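Local coordinates for ferric vibriobactin ABC transporter, periplasmic ferric vibriobactin-binding protein (Vibrio cholerae, PDB 3R5T) that binds ferric vibriobactin in the periplasm and probably hands it to an ABC transporter for uptake of the iron it carries, at residues V31-T34 with G35-A39; E80-V84 with E85-L89; Q124-A127 with Q128-L132; F268-L272 with F273-E277. All coordinates share one frame; numbering follows the deposited sequence. Where two conformers were deposited one is given.

Contact 1: residues V31-T34 with G35-A39; sequences VTVT and GTLLA
The carbonyls of V33 and T34 accept from the N-H groups of L37 and L38, one turn ahead, so that V31-T34 and G35-A39 run on as a single helix. L37 N reaches V33 O at 3.1 Å and L38 N reaches T34 O at 2.9 Å, both nearly straight bonds. Just before them the regular pattern opens: T32 O stands 4.5 Å from T36 N, which turns instead to V33 O in a weak bond. Water fills the lost role. One molecule donates to T32 O at 2.8 Å and meets T36 OG1 at 2.7 Å, while a second probably donates to T32 O as well and weakly accepts from G35 N. The hydroxyl of T36 can take the first water because OG1 swings back beside its own backbone N (chi1 -65°), facing the preceding turn. Threonine suits this spot, since its methyl remains available for packing on A127.

On another side of the helix, V33 CG1 lies 4.1 Å from L37 CD1, the two side chains passing at a slant. T34 and L38 run alongside each other, and T34 CG2 approaches L38 CD1 to 4.1 Å. T34 thus splits its roles: the methyl packs on L38, while OG1 bonds to the hydroxyls of S28 and S47 on neighbouring strands. T32 OG1 bonds to D98, and T32 and V31 both touch the vibriobactin. The arrangement is that of the connecting helix in a beta-alpha-beta crossover from strand 26-28 to strand 44-49, its first turn lining the siderophore pocket.

Contact 2: residues E80-V84 with E85-L89; sequences ESVYV and EQPDL
V82 and P87 form the close-packed side of this helix end. P87 CD comes to 3.1 Å from V82 O, and the ring continues outward so that P87 CG rests 4.0 Å from V82 CG1, the two side chains meeting at about a right angle. Proline fits here because the helix is finished: it has no N-H to offer, and its compact, puckered ring serves instead as apolar filling next to V82 and L27. E85 belongs to the same buried side. Its N bonds to S81 O at 3.1 Å, and its CG folds over that oxygen at 3.3 Å before a bend at chi2 (-58°) carries the carboxylate to a salt bridge with K69, whose charge probably balances that of the buried carboxylate.

The other side is looser and open to solvent, with Y83, V84 and Q86 exposed. Q86 N bonds to Y83 O at 3.1 Å from above the carbonyl plane and only weakly to V82 O, while the aliphatic Q86 CG lies over Y83 O. Q86 adopts a positive phi of 45°, turning the chain out of the helix. A left-handed residue followed by proline is a common way of ending a helix, here in the crossover that leads from strand 69-73 to strand 89-93 of the parallel sheet.

Contact 3: residues Q124-A127 with Q128-L132; sequences QSLA and QQLGL. With MOH (methanol), chain D.
Q128, L126 and A127 give this turn of helix its character: Q128 is exposed, while L126 and A127 are buried and both meet T36 of helix 31-39. Q128 bonds through its N to Q124 O at 2.9 Å, and its CG lies only 3.2 Å from the same oxygen; a glutamine suits so exposed a position. L126 CG sits 4.1 Å from L130 CD1, the two leucines running alongside one another in the same direction. Because L126 CG is anti to the backbone N (chi1 -180°), its CD1 also reaches the neighbourhood of Q129 OE1, at 3.9 Å, where the two chains cross. A127 offers a carbonyl to G131 N at 2.7 Å, a short bond, while its small methyl suits the close approach of helix 31-39.

Q129 stands beside L126, and its chain, extended beyond CG, brings the amide to a methanol. This molecule, probably from the crystallisation liquor, donates to Q129 OE1 at 2.7 Å and accepts weakly from Q129 NE2; it also bonds to D117 N, and Q121 NE2 is a further donor to OE1. Buried leucines and alanine on one side, and glutamines with polar partners (E148, Q121, methanol) on the other, are consistent with an amphipathic helix laid against the sheet edge at V116.

Contact 4: residues F268-L272 with F273-E277; sequences FRIDL and FSARE. With VBN ((4S,5R)-N-{3-[(2,3-dihydroxybenzoyl)amino]propyl}-2-(2,3-dihydroxyphenyl)-N-[3-({[(4S,5R)-2-(2,3-dihydroxyphenyl)-5-met hyl-4,5-dihydro-1,3-oxazol-4-yl]carbonyl}amino)propyl]-5-methyl-4,5-dihydro-1,3-oxazole-4-carboxamide), chain B.
R276 reaches back across L272, one turn earlier, and can be followed outward from CB. R276 CB passes 3.6 Å from L272 O, the oxygen that also accepts from R276 N, and CG comes closer still, at 3.4 Å. Beyond CD the extended chain leaves the carbonyl and meets the leucine's methyls: NE lies 3.7 Å from L272 CD1, CZ is near both methyls, and the guanidinium at the tip receives L272 CD2 over one face, with R276 NH2 3.8 Å from that carbon. Arginine suits this place because its flat end can pack on a leucine methyl while the residue stays partly exposed; W150 also touches it.

The helix start is held by reciprocal bonds. D271 OD2 accepts from S274 N at 2.9 Å, from above the carboxylate plane, and more weakly from F273 N. In return D271 N bonds to S274 OG at 3.0 Å. That hydroxyl, placed between backbone N and carbonyl carbon (chi1 53°), donates onward to a lone pair of R269 O and so links two loop atoms, R269 O and D271 N.

R269 itself points into the pocket, where its NH1 gives a straight 2.8 Å bond to OAF of the vibriobactin at the guanidinium edge; Y118 and T32 hold its other nitrogens. F268 touches the ligand next to it. The whole is a capping box at the start of helix 272-286, with the pocket residues F268 and R269 a few positions before it in the loop.

In the fold
From the N terminus the four contacts come strictly in series; none nests in or crosses another, and each closes only a turn or a helix end. Contact 1 lies in helix 31-39 of the first crossover, contact 2 ends the helix before strand 89-93, contact 3 follows the edge strand 113-116, and contact 4 begins helix 272-286. Contact 1 is the hub: T36 and V33 pack on A127 and L130 of contact 3, A39 and G35 pack on L272 and F273 of contact 4, and T32 probably bonds to R269 of contact 4. Contact 2 stands apart, about 18 Å between centres from contact 1. Contacts 1 and 4 bring pocket residues from distant parts of the chain to one siderophore.

Contact 1: residues V31-T34 with G35-A39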
loop_
_atom_site.group_PDB
_atom_site.type_symbol
_atom_site.label_atom_id
_atom_site.label_comp_id
_atom_site.label_asym_id
_atom_site.label_seq_id
_atom_site.Cartn_x
_atom_site.Cartn_y
_atom_site.Cartn_z
ATOM N N VAL A 31 4.184 5.884 -7.900
ATOM C CA VAL A 31 4.315 6.451 -6.567
ATOM C C VAL A 31 4.061 5.397 -5.469
ATOM O O VAL A 31 4.714 5.417 -4.427
ATOM C CB VAL A 31 3.400 7.707 -6.427
ATOM C CG1 VAL A 31 1.912 7.313 -6.506
ATOM C CG2 VAL A 31 3.708 8.485 -5.141
ATOM N N THR A 32 3.148 4.463 -5.711
ATOM C CA THR A 32 2.913 3.399 -4.718
ATOM C C THR A 32 4.174 2.598 -4.434
ATOM O O THR A 32 4.454 2.276 -3.295
ATOM C CB THR A 32 1.806 2.417 -5.148
ATOM O OG1 THR A 32 0.590 3.138 -5.316
ATOM C CG2 THR A 32 1.589 1.343 -4.081
ATOM N N VAL A 33 4.948 2.288 -5.468
ATOM C CA VAL A 33 6.077 1.394 -5.281
ATOM C C VAL A 33 7.226 2.110 -4.593
ATOM O O VAL A 33 8.060 1.476 -3.948
ATOM C CB VAL A 33 6.533 0.855 -6.618
ATOM C CG1 VAL A 33 7.818 0.050 -6.474
ATOM C CG2 VAL A 33 5.422 0.002 -7.214
ATOM N N THR A 34 7.272 3.434 -4.724
ATOM C CA THR A 34 8.407 4.194 -4.183
ATOM C C THR A 34 8.583 4.032 -2.664
ATOM O O THR A 34 9.708 3.957 -2.157
ATOM C CB THR A 34 8.283 5.653 -4.615
ATOM O OG1 THR A 34 8.314 5.681 -6.040
ATOM C CG2 THR A 34 9.421 6.496 -4.077
ATOM N N GLY A 35 7.472 3.963 -1.941
ATOM C CA GLY A 35 7.544 3.740 -0.511
ATOM C C GLY A 35 8.306 2.468 -0.132
ATOM O O GLY A 35 9.074 2.464 0.826
ATOM N N THR A 36 8.115 1.404 -0.906
ATOM C CA THR A 36 8.784 0.149 -0.610
ATOM C C THR A 36 10.245 0.169 -1.049
ATOM O O THR A 36 11.110 -0.405 -0.372
ATOM C CB THR A 36 7.964 -1.037 -1.153
ATOM O OG1 THR A 36 6.719 -1.074 -0.437
ATOM C CG2 THR A 36 8.699 -2.366 -0.930
ATOM N N LEU A 37 10.532 0.858 -2.152
ATOM C CA LEU A 37 11.927 1.083 -2.525
ATOM C C LEU A 37 12.656 1.813 -1.387
ATOM O O LEU A 37 13.768 1.432 -0.994
ATOM C CB LEU A 37 12.047 1.851 -3.846
ATOM C CG LEU A 37 11.645 1.042 -5.084
ATOM C CD1 LEU A 37 11.386 1.962 -6.250
ATOM C CD2 LEU A 37 12.703 0.029 -5.458
ATOM N N LEU A 38 12.037 2.858 -0.846
ATOM C CA LEU A 38 12.642 3.551 0.297
ATOM C C LEU A 38 12.788 2.649 1.537
ATOM O O LEU A 38 13.779 2.739 2.276
ATOM C CB LEU A 38 11.829 4.809 0.628
ATOM C CG LEU A 38 11.880 5.903 -0.447
ATOM C CD1 LEU A 38 10.805 6.951 -0.233
ATOM C CD2 LEU A 38 13.261 6.543 -0.503
ATOM N N ALA A 39 11.799 1.784 1.745
ATOM C CA ALA A 39 11.770 0.894 2.897
ATOM C C ALA A 39 13.000 -0.011 2.951
ATOM O O ALA A 39 13.532 -0.266 4.026
ATOM C CB ALA A 39 10.491 0.045 2.861
HETATM O O HOH W 1 4.566 0.075 -1.608
HETATM O O HOH W 2 4.373 4.320 -1.412
#

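Contact 2: residues E80-V84 with E85-L89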
loop_
_atom_site.group_PDB
_atom_site.type_symbol
_atom_site.label_atom_id
_atom_site.label_comp_id
_atom_site.label_asym_id
_atom_site.label_seq_id
_atom_site.Cartn_x
_atom_site.Cartn_y
_atom_site.Cartn_z
ATOM N N GLU A 80 11.576 12.608 -21.662
ATOM C CA GLU A 80 12.784 13.428 -21.597
ATOM C C GLU A 80 13.362 13.345 -20.187
ATOM O O GLU A 80 14.566 13.185 -20.013
ATOM C CB GLU A 80 12.477 14.877 -21.975
ATOM C CG GLU A 80 13.653 15.815 -21.783
ATOM C CD GLU A 80 13.321 17.228 -22.204
ATOM O OE1 GLU A 80 12.761 17.401 -23.314
ATOM O OE2 GLU A 80 13.618 18.175 -21.435
ATOM N N SER A 81 12.496 13.449 -19.191
ATOM C CA SER A 81 12.954 13.408 -17.811
ATOM C C SER A 81 13.602 12.064 -17.492
ATOM O O SER A 81 14.618 12.017 -16.798
ATOM C CB SER A 81 11.820 13.741 -16.832
ATOM O OG SER A 81 10.812 12.745 -16.817
ATOM N N VAL A 82 13.044 10.978 -18.022
ATOM C CA VAL A 82 13.651 9.654 -17.798
ATOM C C VAL A 82 15.056 9.586 -18.417
ATOM O O VAL A 82 16.004 9.146 -17.766
ATOM C CB VAL A 82 12.779 8.507 -18.348
ATOM C CG1 VAL A 82 13.436 7.152 -18.040
ATOM C CG2 VAL A 82 11.401 8.561 -17.717
ATOM N N TYR A 83 15.188 10.016 -19.669
ATOM C CA TYR A 83 16.489 10.056 -20.335
ATOM C C TYR A 83 17.497 10.857 -19.512
ATOM O O TYR A 83 18.630 10.416 -19.300
ATOM C CB TYR A 83 16.378 10.658 -21.747
ATOM C CG TYR A 83 15.941 9.680 -22.819
ATOM C CD1 TYR A 83 16.868 8.872 -23.478
ATOM C CD2 TYR A 83 14.604 9.563 -23.174
ATOM C CE1 TYR A 83 16.465 7.979 -24.464
ATOM C CE2 TYR A 83 14.192 8.675 -24.147
ATOM C CZ TYR A 83 15.122 7.875 -24.782
ATOM O OH TYR A 83 14.696 6.987 -25.744
ATOM N N VAL A 84 17.092 12.025 -19.026
ATOM C CA VAL A 84 18.048 12.891 -18.335
ATOM C C VAL A 84 18.500 12.301 -16.995
ATOM O O VAL A 84 19.649 12.473 -16.594
ATOM C CB VAL A 84 17.511 14.339 -18.171
ATOM C CG1 VAL A 84 18.456 15.168 -17.315
ATOM C CG2 VAL A 84 17.297 14.992 -19.539
ATOM N N GLU A 85 17.609 11.585 -16.316
ATOM C CA GLU A 85 17.975 10.948 -15.056
ATOM C C GLU A 85 18.972 9.801 -15.248
ATOM O O GLU A 85 19.623 9.379 -14.288
ATOM C CB GLU A 85 16.729 10.454 -14.318
ATOM C CG GLU A 85 15.846 11.573 -13.780
ATOM C CD GLU A 85 16.588 12.503 -12.838
ATOM O OE1 GLU A 85 16.610 13.727 -13.100
ATOM O OE2 GLU A 85 17.171 12.016 -11.849
ATOM N N GLN A 86 19.085 9.303 -16.478
ATOM C CA GLN A 86 19.966 8.171 -16.800
ATOM C C GLN A 86 19.863 7.017 -15.805
ATOM O O GLN A 86 20.851 6.638 -15.161
ATOM C CB GLN A 86 21.426 8.614 -16.953
ATOM C CG GLN A 86 21.651 9.581 -18.110
ATOM C CD GLN A 86 22.801 9.166 -19.003
ATOM O OE1 GLN A 86 22.961 7.984 -19.319
ATOM N NE2 GLN A 86 23.602 10.137 -19.426
ATOM N N PRO A 87 18.666 6.443 -15.682
ATOM C CA PRO A 87 18.481 5.345 -14.729
ATOM C C PRO A 87 19.061 4.047 -15.271
ATOM O O PRO A 87 19.282 3.908 -16.478
ATOM C CB PRO A 87 16.961 5.243 -14.623
ATOM C CG PRO A 87 16.474 5.706 -15.969
ATOM C CD PRO A 87 17.424 6.768 -16.410
ATOM N N ASP A 88 19.313 3.093 -14.382
ATOM C CA ASP A 88 19.684 1.747 -14.802
ATOM C C ASP A 88 18.637 0.699 -14.418
ATOM O O ASP A 88 18.832 -0.502 -14.621
ATOM C CB ASP A 88 21.078 1.354 -14.295
ATOM C CG ASP A 88 21.221 1.454 -12.781
ATOM O OD1 ASP A 88 20.208 1.670 -12.066
ATOM O OD2 ASP A 88 22.375 1.293 -12.310
ATOM N N LEU A 89 17.524 1.160 -13.863
ATOM C CA LEU A 89 16.364 0.297 -13.665
ATOM C C LEU A 89 15.149 1.204 -13.601
ATOM O O LEU A 89 15.162 2.185 -12.878
ATOM C CB LEU A 89 16.468 -0.510 -12.365
ATOM C CG LEU A 89 15.303 -1.477 -12.103
ATOM C CD1 LEU A 89 15.310 -2.642 -13.094
ATOM C CD2 LEU A 89 15.336 -2.007 -10.676
#

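Contact 3: residues Q124-A127 with Q128-L132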
loop_
_atom_site.group_PDB
_atom_site.type_symbol
_atom_site.label_atom_id
_atom_site.label_comp_id
_atom_site.label_asym_id
_atom_site.label_seq_id
_atom_site.Cartn_x
_atom_site.Cartn_y
_atom_site.Cartn_z
ATOM N N GLN A 124 5.633 -6.552 2.391
ATOM C CA GLN A 124 6.795 -7.404 2.547
ATOM C C GLN A 124 7.079 -8.202 1.287
ATOM O O GLN A 124 8.247 -8.322 0.878
ATOM C CB GLN A 124 6.601 -8.350 3.729
ATOM C CG GLN A 124 6.568 -7.647 5.088
ATOM C CD GLN A 124 5.166 -7.357 5.594
ATOM O OE1 GLN A 124 4.256 -6.957 4.842
ATOM N NE2 GLN A 124 4.990 -7.536 6.891
ATOM N N SER A 125 6.041 -8.761 0.679
ATOM C CA SER A 125 6.203 -9.541 -0.542
ATOM C C SER A 125 6.721 -8.658 -1.679
ATOM O O SER A 125 7.583 -9.058 -2.465
ATOM C CB SER A 125 4.876 -10.195 -0.917
ATOM O OG SER A 125 4.982 -10.930 -2.122
ATOM N N LEU A 126 6.189 -7.445 -1.769
ATOM C CA LEU A 126 6.669 -6.509 -2.768
ATOM C C LEU A 126 8.136 -6.159 -2.475
ATOM O O LEU A 126 8.951 -6.095 -3.388
ATOM C CB LEU A 126 5.799 -5.264 -2.745
ATOM C CG LEU A 126 6.179 -4.176 -3.750
ATOM C CD1 LEU A 126 5.964 -4.674 -5.173
ATOM C CD2 LEU A 126 5.393 -2.878 -3.502
ATOM N N ALA A 127 8.469 -5.930 -1.208
ATOM C CA ALA A 127 9.868 -5.642 -0.850
ATOM C C ALA A 127 10.805 -6.782 -1.260
ATOM O O ALA A 127 11.912 -6.562 -1.747
ATOM C CB ALA A 127 9.992 -5.365 0.629
ATOM N N GLN A 128 10.380 -8.019 -1.010
ATOM C CA GLN A 128 11.168 -9.179 -1.407
ATOM C C GLN A 128 11.364 -9.229 -2.920
ATOM O O GLN A 128 12.465 -9.502 -3.413
ATOM C CB GLN A 128 10.505 -10.459 -0.909
ATOM C CG GLN A 128 10.477 -10.575 0.591
ATOM C CD GLN A 128 10.002 -11.931 1.043
ATOM O OE1 GLN A 128 8.916 -12.063 1.611
ATOM N NE2 GLN A 128 10.805 -12.959 0.773
ATOM N N GLN A 129 10.290 -8.954 -3.655
ATOM C CA GLN A 129 10.348 -8.985 -5.101
ATOM C C GLN A 129 11.359 -7.942 -5.586
ATOM O O GLN A 129 12.200 -8.222 -6.454
ATOM C CB GLN A 129 8.964 -8.708 -5.661
ATOM C CG GLN A 129 8.914 -8.712 -7.159
ATOM C CD GLN A 129 7.498 -8.712 -7.654
ATOM O OE1 GLN A 129 6.627 -8.040 -7.091
ATOM N NE2 GLN A 129 7.252 -9.465 -8.719
ATOM N N LEU A 130 11.283 -6.743 -5.020
ATOM C CA LEU A 130 12.194 -5.658 -5.385
ATOM C C LEU A 130 13.612 -5.921 -4.892
ATOM O O LEU A 130 14.576 -5.515 -5.547
ATOM C CB LEU A 130 11.678 -4.321 -4.857
ATOM C CG LEU A 130 10.355 -3.898 -5.494
ATOM C CD1 LEU A 130 9.794 -2.654 -4.796
ATOM C CD2 LEU A 130 10.503 -3.701 -7.007
ATOM N N GLY A 131 13.747 -6.622 -3.762
ATOM C CA GLY A 131 15.061 -7.020 -3.274
ATOM C C GLY A 131 15.771 -7.875 -4.301
ATOM O O GLY A 131 16.964 -7.703 -4.546
ATOM N N LEU A 132 15.042 -8.807 -4.908
ATOM C CA LEU A 132 15.620 -9.690 -5.924
ATOM C C LEU A 132 15.985 -8.936 -7.208
ATOM O O LEU A 132 16.931 -9.314 -7.893
ATOM C CB LEU A 132 14.674 -10.868 -6.218
ATOM C CG LEU A 132 14.466 -11.810 -5.025
ATOM C CD1 LEU A 132 13.164 -12.611 -5.136
ATOM C CD2 LEU A 132 15.650 -12.754 -4.878
HETATM C C MOH D . 3.934 -9.098 -9.735
HETATM O O MOH D . 4.413 -8.288 -8.666
#

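Contact 4: residues F268-L272 with F273-E277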
loop_
_atom_site.group_PDB
_atom_site.type_symbol
_atom_site.label_atom_id
_atom_site.label_comp_id
_atom_site.label_asym_id
_atom_site.label_seq_id
_atom_site.Cartn_x
_atom_site.Cartn_y
_atom_site.Cartn_z
ATOM N N PHE A 268 -3.743 5.322 2.913
ATOM C CA PHE A 268 -4.267 5.000 1.586
ATOM C C PHE A 268 -3.535 3.796 0.953
ATOM O O PHE A 268 -4.177 2.820 0.556
ATOM C CB PHE A 268 -4.275 6.217 0.643
ATOM C CG PHE A 268 -4.798 5.891 -0.712
ATOM C CD1 PHE A 268 -6.145 5.576 -0.884
ATOM C CD2 PHE A 268 -3.953 5.852 -1.798
ATOM C CE1 PHE A 268 -6.649 5.233 -2.120
ATOM C CE2 PHE A 268 -4.448 5.505 -3.049
ATOM C CZ PHE A 268 -5.802 5.192 -3.204
ATOM N N ARG A 269 -2.212 3.864 0.876
ATOM C CA ARG A 269 -1.408 2.729 0.410
ATOM C C ARG A 269 -0.541 2.250 1.557
ATOM O O ARG A 269 -0.177 3.050 2.446
ATOM C CB ARG A 269 -0.522 3.144 -0.766
ATOM C CG ARG A 269 -1.240 3.327 -2.101
ATOM C CD ARG A 269 -1.776 2.038 -2.655
ATOM N NE ARG A 269 -1.984 2.071 -4.107
ATOM C CZ ARG A 269 -3.162 2.215 -4.706
ATOM N NH1 ARG A 269 -4.280 2.341 -3.995
ATOM N NH2 ARG A 269 -3.233 2.210 -6.032
ATOM N N ILE A 270 -0.217 0.956 1.548
ATOM C CA ILE A 270 0.571 0.343 2.614
ATOM C C ILE A 270 2.028 0.156 2.222
ATOM O O ILE A 270 2.351 -0.527 1.247
ATOM C CB ILE A 270 0.019 -1.037 2.995
ATOM C CG1 ILE A 270 -1.444 -0.923 3.445
ATOM C CG2 ILE A 270 0.917 -1.661 4.069
ATOM C CD1 ILE A 270 -1.628 -0.004 4.619
ATOM N N ASP A 271 2.910 0.799 2.966
ATOM C CA ASP A 271 4.335 0.541 2.854
ATOM C C ASP A 271 4.844 0.469 4.296
ATOM O O ASP A 271 4.066 0.618 5.235
ATOM C CB ASP A 271 5.013 1.634 2.008
ATOM C CG ASP A 271 4.665 3.009 2.478
ATOM O OD1 ASP A 271 4.131 3.804 1.674
ATOM O OD2 ASP A 271 4.942 3.300 3.662
ATOM N N LEU A 272 6.131 0.237 4.490
ATOM C CA LEU A 272 6.681 0.142 5.838
ATOM C C LEU A 272 6.300 1.355 6.684
ATOM O O LEU A 272 5.951 1.220 7.859
ATOM C CB LEU A 272 8.194 0.046 5.769
ATOM C CG LEU A 272 8.898 0.132 7.123
ATOM C CD1 LEU A 272 8.515 -1.012 8.074
ATOM C CD2 LEU A 272 10.417 0.177 6.900
ATOM N N PHE A 273 6.339 2.540 6.073
ATOM C CA PHE A 273 6.121 3.764 6.816
ATOM C C PHE A 273 4.672 3.952 7.219
ATOM O O PHE A 273 4.383 4.248 8.388
ATOM C CB PHE A 273 6.694 4.932 6.015
ATOM C CG PHE A 273 8.100 4.665 5.571
ATOM C CD1 PHE A 273 8.378 4.264 4.275
ATOM C CD2 PHE A 273 9.133 4.720 6.490
ATOM C CE1 PHE A 273 9.690 3.980 3.896
ATOM C CE2 PHE A 273 10.436 4.439 6.115
ATOM C CZ PHE A 273 10.713 4.068 4.820
ATOM N N SER A 274 3.743 3.760 6.293
ATOM C CA SER A 274 2.341 3.876 6.687
ATOM C C SER A 274 1.913 2.703 7.570
ATOM O O SER A 274 1.054 2.875 8.436
ATOM C CB SER A 274 1.406 4.008 5.484
ATOM O OG SER A 274 1.602 2.972 4.544
ATOM N N ALA A 275 2.517 1.536 7.357
ATOM C CA ALA A 275 2.222 0.369 8.192
ATOM C C ALA A 275 2.590 0.654 9.647
ATOM O O ALA A 275 1.826 0.341 10.566
ATOM C CB ALA A 275 2.970 -0.881 7.676
ATOM N N ARG A 276 3.755 1.260 9.860
ATOM C CA ARG A 276 4.135 1.656 11.216
ATOM C C ARG A 276 3.114 2.617 11.823
ATOM O O ARG A 276 2.733 2.470 12.987
ATOM C CB ARG A 276 5.503 2.322 11.218
ATOM C CG ARG A 276 6.663 1.360 11.167
ATOM C CD ARG A 276 7.972 2.120 11.064
ATOM N NE ARG A 276 9.091 1.188 11.042
ATOM C CZ ARG A 276 10.293 1.468 10.553
ATOM N NH1 ARG A 276 10.548 2.664 10.036
ATOM N NH2 ARG A 276 11.245 0.545 10.581
ATOM N N GLU A 277 2.689 3.611 11.054
ATOM C CA GLU A 277 1.729 4.574 11.573
ATOM C C GLU A 277 0.439 3.854 11.973
ATOM O O GLU A 277 -0.128 4.116 13.034
ATOM C CB GLU A 277 1.419 5.660 10.534
ATOM C CG GLU A 277 2.590 6.583 10.226
ATOM C CD GLU A 277 2.179 7.795 9.395
ATOM O OE1 GLU A 277 1.039 8.281 9.557
ATOM O OE2 GLU A 277 3.011 8.276 8.603
HETATM C C VBN B . -9.729 6.706 -7.854
HETATM N N VBN B . -7.642 5.507 -8.648
HETATM O O VBN B . -10.433 5.789 -8.117
HETATM C CA VBN B . -8.291 6.773 -8.352
HETATM C CB VBN B . -8.122 7.532 -9.722
HETATM C CAB VBN B . -3.875 10.125 -2.540
HETATM O OAC VBN B . -11.789 4.418 -3.263
HETATM O OAD VBN B . -6.396 10.454 -6.352
HETATM O OAF VBN B . -6.541 2.722 -5.675
HETATM O OAG VBN B . -6.855 0.452 -9.770
HETATM O OAH VBN B . -4.821 3.957 -7.857
HETATM O OAI VBN B . -8.534 4.470 -5.920
HETATM O OAJ VBN B . -7.330 2.852 -8.579
HETATM O OAK VBN B . -5.835 5.994 -6.375
HETATM C CAL VBN B . -8.755 1.555 -2.895
HETATM C CAM VBN B . -7.209 2.734 -12.694
HETATM C CAN VBN B . -1.738 5.849 -7.002
HETATM C CAO VBN B . -7.635 1.614 -3.791
HETATM C CAP VBN B . -6.993 1.547 -11.937
HETATM C CAQ VBN B . -2.572 4.813 -7.537
HETATM C CAR VBN B . -9.843 2.494 -3.021
HETATM C CAS VBN B . -7.480 3.952 -12.055
HETATM C CAT VBN B . -2.304 6.937 -6.289
HETATM C CAU VBN B . -12.239 7.407 -5.668
HETATM C CAV VBN B . -10.032 10.096 -5.975
HETATM C CAW VBN B . -12.387 5.878 -5.593
HETATM C CAX VBN B . -9.043 11.176 -5.480
HETATM C CAY VBN B . -11.725 7.956 -7.000
HETATM C CAZ VBN B . -9.428 9.060 -6.938
HETATM N NBB VBN B . -11.165 5.110 -5.366
HETATM N NBC VBN B . -8.000 10.583 -4.645
HETATM N NBD VBN B . -5.559 8.043 -4.771
HETATM O OBF VBN B . -3.459 9.081 -4.800
HETATM C CBG VBN B . -10.989 4.380 -4.131
HETATM C CBH VBN B . -6.695 10.233 -5.214
HETATM C CBJ VBN B . -7.989 5.232 -10.018
HETATM C CBK VBN B . -7.606 2.613 -4.807
HETATM C CBL VBN B . -7.057 1.588 -10.532
HETATM C CBM VBN B . -3.948 4.898 -7.338
HETATM C CBN VBN B . -8.635 3.499 -4.934
HETATM C CBO VBN B . -7.317 2.753 -9.936
HETATM C CBP VBN B . -4.488 5.951 -6.650
HETATM C CBQ VBN B . -9.800 3.436 -3.997
HETATM C CBR VBN B . -7.513 3.984 -10.719
HETATM C CBS VBN B . -3.632 6.999 -6.085
HETATM C CBU VBN B . -4.321 9.987 -3.985
HETATM C CBW VBN B . -4.305 8.178 -5.442
HETATM C CBX VBN B . -5.792 9.415 -4.300
HETATM N NBY VBN B . -10.275 7.894 -7.209
HETATM O OG1 VBN B . -8.141 6.437 -10.738
HETATM C CG2 VBN B . -7.041 8.596 -9.829
#